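Local coordinates for protein disulfide isomerase (Pseudomonas aeruginosa, PDB 4N30) that probably acts as a thiol-disulfide oxidoreductase of the DsbA subfamily, with a thioredoxin fold that carries a helical insertion, at residues 147-151 / 152-156; 166-169 / 170-174; 173-177 / 178-182. All coordinates share one frame; numbering follows the deposited sequence. Where two conformers were deposited one is given.

From the N terminus, contact 1 comes first: it closes the turn that starts helix 151-160, after the loop leaving helix 99-131, and lies against that long helix. Contact 2 follows on the next helix, 162-177, where it closes no loop but joins successive turns; its side chains pack the helix on helix 99-131 and strand 86-92. Contact 3 ends the same helix and joins that end to strands 56-62 and 185-190. The three run in series, none enclosing or crossing another, although contacts 2 and 3 share Asp173 and Ile174, and their centres lie about 10 Å apart. Contact 1 stands away, its centre about 23 Å from that of contact 2.

Contact 1: 147-151 / 152-156; sequences PELDQ and ARLEK
Asp150 caps the N-terminal end of helix 151-160 by accepting the amide of Arg153. As N-cap residue it sets its carboxylate beside the first turn, CG pointing opposite its own backbone N (chi1 176°), and OD2 accepts Arg153 N at 3.2 Å. The N-H aims well at the oxygen, but the donor stands above the carboxylate plane, 62° out of it. Aspartate suits this place because its short side chain can reach an amide in the first turn, which has no helical carbonyl before it to bond to, and its negative charge should interact favourably with the helix dipole. The carboxylate also leans on the side chain it caps: CG is 3.2 Å from Arg153 CB, and OD1 lies 3.6 Å from Arg153 CD. The guanidinium itself extends past, its plane 81° from that of the carboxylate.

The next amides are served by the backbone. Asp150 O takes Leu154 N at 2.8 Å, and Gln151 O takes Glu155 N at 2.9 Å.

Leu154 is buried, and Leu149 lies over it at the partly open margin, CD1 to CD1 at 4.0 Å. Gln115 of helix 99-131 touches Leu149, Asp150 and Arg153, which sets the cap against that helix; separately, the disulfide Cys111-Cys157 links helices 99-131 and 151-160.

Contact 2: 166-169 / 170-174; sequences SDIK and LDIDI
The carboxylate of Asp173 offers one flat face to the main chain of Lys169: Lys169 O sits almost directly over CG at 3.2 Å, with both carboxylate oxygens only slightly farther away. CG is held next to the residue's own backbone N (chi1 -71°), which folds the group back over the preceding turn. At its edge, OD1 is in a salt bridge with Arg176, one turn on. Asp171 is built alike, with Asp167 O over its face at 3.8 Å from CG, but both its oxygens are engaged: OD1 in a salt bridge with Arg91 NE, OD2 accepting from His92 N. Those two bonds pin its rotation and fasten the helix to the end of strand 86-92, a task suited to a short acid with two acceptor oxygens.

Both segments belong to one alpha helix, 162-177, in a protein whose thioredoxin fold carries a helical insertion, as in DsbA relatives. Backbone bonds from each residue to the fourth one back run unbroken through it, for example Leu170 N to Ser166 O at 2.8 Å. The exposed side is mostly polar, though Leu170 is there too; in one of its two modelled conformers Lys169 NZ reaches back to a salt bridge with Asp165.

One face of the helix is apolar. Ile168 is buried against Ala106, Arg107 and Glu110 of helix 99-131, while Ile172 packs on Leu93 and Pro94. The two isoleucines meet where Ile168 CG2 touches Ile172 CD1 at 4.0 Å; CG1 of Ile172 also lies 3.4 Å from Ile168 O, so a branched apolar chain covers the carbonyl.

Contact 3: 173-177 / 178-182; sequences DIARS and KGITA
Ala175 and Ile180 touch across a Schellman motif, the turn that ends helix 162-177 and sends the chain toward strand 185-190 of the thioredoxin fold. Two backbone bonds define it. Ile180 N reaches back five residues to Ala175 O at 2.9 Å, and inside that bond Gly179 N donates to Arg176 O at 2.9 Å, approaching from above the carbonyl plane rather than along a lone pair. Gly179 makes the reversal with a positive phi of 76°; glycine, having no CB to meet the carbonyl oxygen of Lys178, takes this conformation easily. Lys178 N has no single straight partner: it is shared weakly between Ile174 O and Ala175 O.

Apolar contacts close the inner side. Ala175 CB meets Ile180 CB at 3.9 Å, the contact between the residue after the glycine and one in the last turn that goes with a Schellman motif. The small methyl lets the isoleucine come close to the helix end, and both residues pack on Tyr61 and Leu93. Ile180 also touches Val187 and so joins the helix end to the sheet. On the neighbouring flank Ile174 and Lys178 run alongside each other, pointing the same way, and the CE methylene of Lys178 rests against Ile174 CG2 at 3.7 Å.

Among charged groups, the salt bridge of Arg176 NH2 with Asp173 OD1 spans 3.0 Å and is bent enough that its hydrogen bond is weak.

The hydroxyl of Ser177 adds a polar contact. Its OG, placed between its own backbone N and carbonyl carbon (chi1 82°), donates to Ile174 O at 2.8 Å, giving that oxygen a second donor besides the weak bond from Lys178 N.

Contact 1: 147-151 / 152-156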
ATOM      1  N   PRO A 147      17.209 -11.771   2.220  1.00 19.06           N
ATOM      2  CA  PRO A 147      18.602 -11.673   2.766  1.00 19.45           C
ATOM      3  C   PRO A 147      19.344 -10.406   2.442  1.00 19.88           C
ATOM      4  O   PRO A 147      20.389 -10.188   3.057  1.00 22.45           O
ATOM      5  CB  PRO A 147      19.318 -12.933   2.218  1.00 25.02           C
ATOM      6  CG  PRO A 147      18.590 -13.194   0.939  1.00 26.43           C
ATOM      7  CD  PRO A 147      17.134 -12.750   1.101  1.00 23.58           C
ATOM      8  N   GLU A 148      18.820  -9.598   1.553  1.00 21.35           N
ATOM      9  CA  GLU A 148      19.445  -8.259   1.338  1.00 22.98           C
ATOM     10  C   GLU A 148      19.177  -7.309   2.508  1.00 20.44           C
ATOM     11  O   GLU A 148      19.919  -6.295   2.661  1.00 19.14           O
ATOM     12  CB  GLU A 148      18.913  -7.658   0.056  1.00 26.68           C
ATOM     13  CG  GLU A 148      19.390  -8.452  -1.189  1.00 28.88           C
ATOM     14  CD  GLU A 148      18.582  -9.731  -1.411  1.00 35.40           C
ATOM     15  OE1 GLU A 148      17.452  -9.833  -0.874  1.00 32.23           O
ATOM     16  OE2 GLU A 148      19.084 -10.628  -2.129  1.00 39.98           O
ATOM     17  N   LEU A 149      18.197  -7.618   3.363  1.00 17.54           N
ATOM     18  CA  LEU A 149      17.960  -6.851   4.563  1.00 17.18           C
ATOM     19  C   LEU A 149      18.612  -7.528   5.728  1.00 16.03           C
ATOM     20  O   LEU A 149      18.953  -8.708   5.664  1.00 17.90           O
ATOM     21  CB  LEU A 149      16.452  -6.689   4.817  1.00 18.91           C
ATOM     22  CG  LEU A 149      15.712  -5.786   3.792  1.00 22.00           C
ATOM     23  CD1 LEU A 149      14.440  -5.237   4.425  1.00 25.37           C
ATOM     24  CD2 LEU A 149      16.537  -4.574   3.357  1.00 25.78           C
ATOM     25  N   ASP A 150      18.705  -6.752   6.819  1.00 15.10           N
ATOM     26  CA  ASP A 150      19.210  -7.296   8.097  1.00 16.02           C
ATOM     27  C   ASP A 150      18.003  -7.905   8.794  1.00 15.05           C
ATOM     28  O   ASP A 150      17.125  -7.199   9.332  1.00 14.39           O
ATOM     29  CB  ASP A 150      19.843  -6.121   8.821  1.00 14.76           C
ATOM     30  CG  ASP A 150      20.332  -6.485  10.182  1.00 15.09           C
ATOM     31  OD1 ASP A 150      21.072  -5.607  10.727  1.00 15.66           O
ATOM     32  OD2 ASP A 150      20.012  -7.530  10.765  1.00 16.15           O
ATOM     33  N   GLN A 151      17.964  -9.249   8.765  1.00 16.85           N
ATOM     34  CA  GLN A 151      16.717  -9.907   9.225  1.00 16.47           C
ATOM     35  C   GLN A 151      16.464  -9.776  10.717  1.00 15.36           C
ATOM     36  O   GLN A 151      15.363  -9.514  11.137  1.00 15.43           O
ATOM     37  CB  GLN A 151      16.743 -11.413   8.892  1.00 22.24           C
ATOM     38  CG  GLN A 151      17.258 -11.835   7.536  1.00 33.53           C
ATOM     39  CD  GLN A 151      16.148 -11.938   6.540  1.00 38.78           C
ATOM     40  OE1 GLN A 151      15.182 -11.165   6.616  1.00 44.96           O
ATOM     41  NE2 GLN A 151      16.237 -12.921   5.616  1.00 28.91           N
ATOM     42  N   ALA A 152      17.503  -9.961  11.554  1.00 15.59           N
ATOM     43  CA  ALA A 152      17.263  -9.829  12.951  1.00 14.83           C
ATOM     44  C   ALA A 152      16.821  -8.405  13.329  1.00 12.90           C
ATOM     45  O   ALA A 152      15.957  -8.223  14.188  1.00 14.25           O
ATOM     46  CB  ALA A 152      18.494 -10.206  13.808  1.00 17.18           C
ATOM     47  N   ARG A 153      17.458  -7.449  12.642  1.00 13.55           N
ATOM     48  CA  ARG A 153      17.079  -6.022  12.821  1.00 13.46           C
ATOM     49  C   ARG A 153      15.583  -5.782  12.422  1.00 12.00           C
ATOM     50  O   ARG A 153      14.817  -5.150  13.103  1.00 11.78           O
ATOM     51  CB  ARG A 153      18.009  -5.168  11.961  1.00 12.90           C
ATOM     52  CG  ARG A 153      17.702  -3.718  12.098  1.00 12.60           C
ATOM     53  CD  ARG A 153      18.683  -2.943  11.243  1.00 12.18           C
ATOM     54  NE  ARG A 153      18.223  -1.557  11.074  1.00 12.03           N
ATOM     55  CZ  ARG A 153      18.766  -0.676  10.227  1.00 13.47           C
ATOM     56  NH1 ARG A 153      19.702  -1.053   9.403  1.00 13.93           N
ATOM     57  NH2 ARG A 153      18.277   0.546  10.186  1.00 13.08           N
ATOM     58  N   LEU A 154      15.252  -6.346  11.274  1.00 11.55           N
ATOM     59  CA  LEU A 154      13.843  -6.276  10.740  1.00 12.68           C
ATOM     60  C   LEU A 154      12.798  -6.797  11.780  1.00 14.15           C
ATOM     61  O   LEU A 154      11.810  -6.163  12.093  1.00 13.81           O
ATOM     62  CB  LEU A 154      13.843  -7.002   9.410  1.00 14.01           C
ATOM     63  CG  LEU A 154      12.511  -6.703   8.689  1.00 15.35           C
ATOM     64  CD1 LEU A 154      12.543  -5.341   7.997  1.00 15.33           C
ATOM     65  CD2 LEU A 154      12.316  -7.808   7.611  1.00 18.51           C
ATOM     66  N   GLU A 155      13.168  -7.982  12.319  1.00 14.90           N
ATOM     67  CA  GLU A 155      12.232  -8.561  13.279  1.00 17.76           C
ATOM     68  C   GLU A 155      12.103  -7.767  14.553  1.00 15.22           C
ATOM     69  O   GLU A 155      11.053  -7.650  15.145  1.00 16.39           O
ATOM     70  CB  GLU A 155      12.677  -9.987  13.612  1.00 20.10           C
ATOM     71  CG  GLU A 155      12.594 -10.942  12.399  1.00 25.49           C
ATOM     72  CD  GLU A 155      13.410 -12.233  12.526  1.00 35.23           C
ATOM     73  OE1 GLU A 155      13.819 -12.601  13.656  1.00 37.05           O
ATOM     74  OE2 GLU A 155      13.653 -12.880  11.472  1.00 35.33           O
ATOM     75  N   LYS A 156      13.234  -7.206  15.047  1.00 14.31           N
ATOM     76  CA  LYS A 156      13.125  -6.398  16.217  1.00 13.17           C
ATOM     77  C   LYS A 156      12.251  -5.190  16.005  1.00 11.10           C
ATOM     78  O   LYS A 156      11.512  -4.777  16.885  1.00 13.51           O
ATOM     79  CB  LYS A 156      14.544  -6.029  16.729  1.00 13.72           C
ATOM     80  CG  LYS A 156      14.436  -5.289  18.035  1.00 14.44           C
ATOM     81  CD  LYS A 156      15.787  -4.811  18.584  1.00 16.83           C
ATOM     82  CE  LYS A 156      16.713  -5.959  18.833  1.00 17.10           C
ATOM     83  NZ  LYS A 156      17.938  -5.511  19.618  1.00 17.86           N
TER

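Contact 2: 166-169 / 170-174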
ATOM      1  N   SER A 166       2.093   2.913  15.016  1.00 16.54           N
ATOM      2  CA  SER A 166       1.194   4.055  15.037  0.50 19.23           C
ATOM      3  C   SER A 166       0.806   4.406  13.643  1.00 18.44           C
ATOM      4  O   SER A 166      -0.373   4.742  13.383  1.00 18.64           O
ATOM      5  CB  SER A 166       1.906   5.269  15.585  0.50 21.22           C
ATOM      6  OG  SER A 166       2.044   5.196  16.984  0.50 25.92           O
ATOM      7  N   ASP A 167       1.776   4.322  12.695  1.00 15.99           N
ATOM      8  CA  ASP A 167       1.506   4.766  11.347  1.00 16.57           C
ATOM      9  C   ASP A 167       0.567   3.769  10.685  1.00 14.58           C
ATOM     10  O   ASP A 167      -0.321   4.191   9.901  1.00 15.40           O
ATOM     11  CB  ASP A 167       2.764   4.829  10.540  1.00 15.41           C
ATOM     12  CG  ASP A 167       3.657   5.998  10.967  1.00 17.29           C
ATOM     13  OD1 ASP A 167       3.154   6.836  11.741  1.00 21.38           O
ATOM     14  OD2 ASP A 167       4.808   5.996  10.562  1.00 17.11           O
ATOM     15  N   ILE A 168       0.734   2.499  10.935  1.00 13.92           N
ATOM     16  CA  ILE A 168      -0.213   1.483  10.453  1.00 13.22           C
ATOM     17  C   ILE A 168      -1.614   1.724  10.997  1.00 14.66           C
ATOM     18  O   ILE A 168      -2.612   1.727  10.248  1.00 14.69           O
ATOM     19  CB  ILE A 168       0.291   0.121  10.798  1.00 12.36           C
ATOM     20  CG1 ILE A 168       1.597  -0.099  10.005  1.00 12.22           C
ATOM     21  CG2 ILE A 168      -0.757  -0.943  10.424  1.00 13.44           C
ATOM     22  CD1 ILE A 168       2.385  -1.220  10.621  1.00 13.48           C
ATOM     23  N   LYS A 169      -1.715   1.923  12.308  1.00 15.95           N
ATOM     24  CA  LYS A 169      -2.969   2.209  12.971  0.50 16.37           C
ATOM     25  C   LYS A 169      -3.626   3.439  12.425  1.00 17.61           C
ATOM     26  O   LYS A 169      -4.871   3.438  12.276  1.00 16.52           O
ATOM     27  CB  LYS A 169      -2.757   2.323  14.492  0.50 17.41           C
ATOM     28  CG  LYS A 169      -2.458   0.982  15.152  0.50 19.16           C
ATOM     29  CD  LYS A 169      -2.175   1.130  16.651  0.50 22.15           C
ATOM     30  CE  LYS A 169      -2.177  -0.196  17.391  0.50 22.33           C
ATOM     31  NZ  LYS A 169      -1.341  -0.056  18.632  0.50 24.37           N
ATOM     32  N   LEU A 170      -2.890   4.481  12.091  1.00 14.64           N
ATOM     33  CA  LEU A 170      -3.427   5.703  11.543  1.00 19.03           C
ATOM     34  C   LEU A 170      -4.062   5.426  10.188  1.00 16.08           C
ATOM     35  O   LEU A 170      -5.165   5.947   9.870  1.00 15.20           O
ATOM     36  CB  LEU A 170      -2.339   6.786  11.371  1.00 20.38           C
ATOM     37  CG  LEU A 170      -2.868   8.151  10.906  1.00 23.68           C
ATOM     38  CD1 LEU A 170      -3.921   8.651  11.920  1.00 29.32           C
ATOM     39  CD2 LEU A 170      -1.708   9.137  10.805  1.00 26.31           C
ATOM     40  N   ASP A 171      -3.366   4.684   9.309  1.00 13.81           N
ATOM     41  CA  ASP A 171      -3.999   4.328   8.007  1.00 13.29           C
ATOM     42  C   ASP A 171      -5.289   3.569   8.231  1.00 12.82           C
ATOM     43  O   ASP A 171      -6.285   3.890   7.550  1.00 13.06           O
ATOM     44  CB  ASP A 171      -3.080   3.440   7.182  1.00 13.82           C
ATOM     45  CG  ASP A 171      -1.982   4.153   6.473  1.00 14.95           C
ATOM     46  OD1 ASP A 171      -2.017   5.438   6.384  1.00 18.48           O
ATOM     47  OD2 ASP A 171      -1.118   3.450   5.851  1.00 12.45           O
ATOM     48  N   ILE A 172      -5.332   2.652   9.184  1.00 12.20           N
ATOM     49  CA  ILE A 172      -6.530   1.868   9.440  1.00 12.97           C
ATOM     50  C   ILE A 172      -7.685   2.753   9.958  1.00 14.33           C
ATOM     51  O   ILE A 172      -8.848   2.731   9.486  1.00 14.68           O
ATOM     52  CB  ILE A 172      -6.253   0.787  10.488  1.00 13.14           C
ATOM     53  CG1 ILE A 172      -5.298  -0.249   9.886  1.00 13.63           C
ATOM     54  CG2 ILE A 172      -7.581   0.081  10.897  1.00 15.30           C
ATOM     55  CD1 ILE A 172      -4.727  -1.109  11.047  1.00 14.98           C
ATOM     56  N   ASP A 173      -7.325   3.696  10.824  1.00 14.87           N
ATOM     57  CA  ASP A 173      -8.300   4.651  11.419  1.00 14.28           C
ATOM     58  C   ASP A 173      -8.830   5.559  10.343  1.00 16.36           C
ATOM     59  O   ASP A 173     -10.082   5.802  10.287  1.00 16.67           O
ATOM     60  CB  ASP A 173      -7.638   5.517  12.530  1.00 16.40           C
ATOM     61  CG  ASP A 173      -7.330   4.738  13.776  1.00 17.61           C
ATOM     62  OD1 ASP A 173      -7.718   3.565  13.931  1.00 17.65           O
ATOM     63  OD2 ASP A 173      -6.592   5.410  14.538  1.00 22.49           O
ATOM     64  N   ILE A 174      -7.997   6.049   9.431  1.00 15.07           N
ATOM     65  CA  ILE A 174      -8.447   6.861   8.312  1.00 16.04           C
ATOM     66  C   ILE A 174      -9.372   6.067   7.422  1.00 15.02           C
ATOM     67  O   ILE A 174     -10.465   6.551   7.002  1.00 14.97           O
ATOM     68  CB  ILE A 174      -7.313   7.492   7.526  1.00 16.33           C
ATOM     69  CG1 ILE A 174      -6.600   8.523   8.408  1.00 18.56           C
ATOM     70  CG2 ILE A 174      -7.776   8.096   6.206  1.00 16.49           C
ATOM     71  CD1 ILE A 174      -5.288   8.923   7.835  1.00 21.71           C
TER

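Contact 3: 173-177 / 178-182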
ATOM      1  N   ASP A 173      -7.325   3.696  10.824  1.00 14.87           N
ATOM      2  CA  ASP A 173      -8.300   4.651  11.419  1.00 14.28           C
ATOM      3  C   ASP A 173      -8.830   5.559  10.343  1.00 16.36           C
ATOM      4  O   ASP A 173     -10.082   5.802  10.287  1.00 16.67           O
ATOM      5  CB  ASP A 173      -7.638   5.517  12.530  1.00 16.40           C
ATOM      6  CG  ASP A 173      -7.330   4.738  13.776  1.00 17.61           C
ATOM      7  OD1 ASP A 173      -7.718   3.565  13.931  1.00 17.65           O
ATOM      8  OD2 ASP A 173      -6.592   5.410  14.538  1.00 22.49           O
ATOM      9  N   ILE A 174      -7.997   6.049   9.431  1.00 15.07           N
ATOM     10  CA  ILE A 174      -8.447   6.861   8.312  1.00 16.04           C
ATOM     11  C   ILE A 174      -9.372   6.067   7.422  1.00 15.02           C
ATOM     12  O   ILE A 174     -10.465   6.551   7.002  1.00 14.97           O
ATOM     13  CB  ILE A 174      -7.313   7.492   7.526  1.00 16.33           C
ATOM     14  CG1 ILE A 174      -6.600   8.523   8.408  1.00 18.56           C
ATOM     15  CG2 ILE A 174      -7.776   8.096   6.206  1.00 16.49           C
ATOM     16  CD1 ILE A 174      -5.288   8.923   7.835  1.00 21.71           C
ATOM     17  N   ALA A 175      -8.962   4.822   7.097  1.00 13.86           N
ATOM     18  CA  ALA A 175      -9.834   3.961   6.326  1.00 13.36           C
ATOM     19  C   ALA A 175     -11.192   3.833   6.929  1.00 14.62           C
ATOM     20  O   ALA A 175     -12.206   3.970   6.215  1.00 13.88           O
ATOM     21  CB  ALA A 175      -9.170   2.613   6.057  1.00 13.76           C
ATOM     22  N   ARG A 176     -11.270   3.556   8.222  1.00 14.25           N
ATOM     23  CA  ARG A 176     -12.548   3.346   8.878  1.00 15.26           C
ATOM     24  C   ARG A 176     -13.333   4.639   8.908  1.00 14.05           C
ATOM     25  O   ARG A 176     -14.575   4.580   8.693  1.00 15.07           O
ATOM     26  CB  ARG A 176     -12.346   2.723  10.278  1.00 17.47           C
ATOM     27  CG  ARG A 176     -11.818   1.258  10.139  1.00 17.01           C
ATOM     28  CD  ARG A 176     -11.947   0.440  11.420  1.00 20.72           C
ATOM     29  NE  ARG A 176     -11.052   1.036  12.404  1.00 19.72           N
ATOM     30  CZ  ARG A 176     -10.198   0.399  13.220  1.00 18.70           C
ATOM     31  NH1 ARG A 176     -10.102  -0.964  13.208  1.00 18.93           N
ATOM     32  NH2 ARG A 176      -9.453   1.167  14.019  1.00 18.90           N
ATOM     33  N   SER A 177     -12.700   5.762   9.075  1.00 14.60           N
ATOM     34  CA  SER A 177     -13.387   7.097   9.061  1.00 17.45           C
ATOM     35  C   SER A 177     -14.009   7.318   7.725  1.00 16.94           C
ATOM     36  O   SER A 177     -15.008   8.092   7.580  1.00 20.12           O
ATOM     37  CB  SER A 177     -12.408   8.244   9.393  1.00 18.26           C
ATOM     38  OG  SER A 177     -11.629   8.698   8.313  1.00 19.45           O
ATOM     39  N   LYS A 178     -13.472   6.737   6.651  1.00 16.42           N
ATOM     40  CA  LYS A 178     -13.977   6.920   5.265  1.00 16.01           C
ATOM     41  C   LYS A 178     -14.916   5.776   4.975  1.00 15.51           C
ATOM     42  O   LYS A 178     -15.426   5.688   3.853  1.00 17.20           O
ATOM     43  CB  LYS A 178     -12.819   6.888   4.267  1.00 16.62           C
ATOM     44  CG  LYS A 178     -11.951   8.137   4.290  1.00 18.99           C
ATOM     45  CD  LYS A 178     -10.906   7.943   3.199  1.00 24.10           C
ATOM     46  CE  LYS A 178      -9.793   8.965   3.239  1.00 29.17           C
ATOM     47  NZ  LYS A 178     -10.181   9.975   2.223  1.00 29.23           N
ATOM     48  N   GLY A 179     -15.211   4.888   5.900  1.00 13.43           N
ATOM     49  CA  GLY A 179     -16.155   3.811   5.596  1.00 13.33           C
ATOM     50  C   GLY A 179     -15.566   2.694   4.736  1.00 13.69           C
ATOM     51  O   GLY A 179     -16.333   1.867   4.172  1.00 14.11           O
ATOM     52  N   ILE A 180     -14.271   2.564   4.688  1.00 13.33           N
ATOM     53  CA  ILE A 180     -13.601   1.518   3.882  1.00 12.94           C
ATOM     54  C   ILE A 180     -13.557   0.216   4.683  1.00 13.68           C
ATOM     55  O   ILE A 180     -13.190   0.234   5.903  1.00 14.99           O
ATOM     56  CB  ILE A 180     -12.156   1.969   3.574  1.00 13.66           C
ATOM     57  CG1 ILE A 180     -12.221   3.170   2.659  1.00 13.71           C
ATOM     58  CG2 ILE A 180     -11.399   0.900   2.787  1.00 13.94           C
ATOM     59  CD1 ILE A 180     -10.857   3.781   2.256  1.00 15.94           C
ATOM     60  N   THR A 181     -14.016  -0.875   4.152  1.00 12.67           N
ATOM     61  CA  THR A 181     -14.109  -2.127   4.895  1.00 14.16           C
ATOM     62  C   THR A 181     -13.379  -3.266   4.227  1.00 14.97           C
ATOM     63  O   THR A 181     -13.296  -4.338   4.846  1.00 19.12           O
ATOM     64  CB  THR A 181     -15.593  -2.537   5.092  1.00 15.20           C
ATOM     65  OG1 THR A 181     -16.099  -3.109   3.913  1.00 16.78           O
ATOM     66  CG2 THR A 181     -16.514  -1.418   5.565  1.00 15.82           C
ATOM     67  N   ALA A 182     -12.997  -3.162   2.940  1.00 12.29           N
ATOM     68  CA  ALA A 182     -12.480  -4.318   2.183  1.00 12.19           C
ATOM     69  C   ALA A 182     -11.267  -3.873   1.398  1.00 10.75           C
ATOM     70  O   ALA A 182     -11.064  -2.690   1.202  1.00 11.83           O
ATOM     71  CB  ALA A 182     -13.548  -4.950   1.272  1.00 14.35           C
TER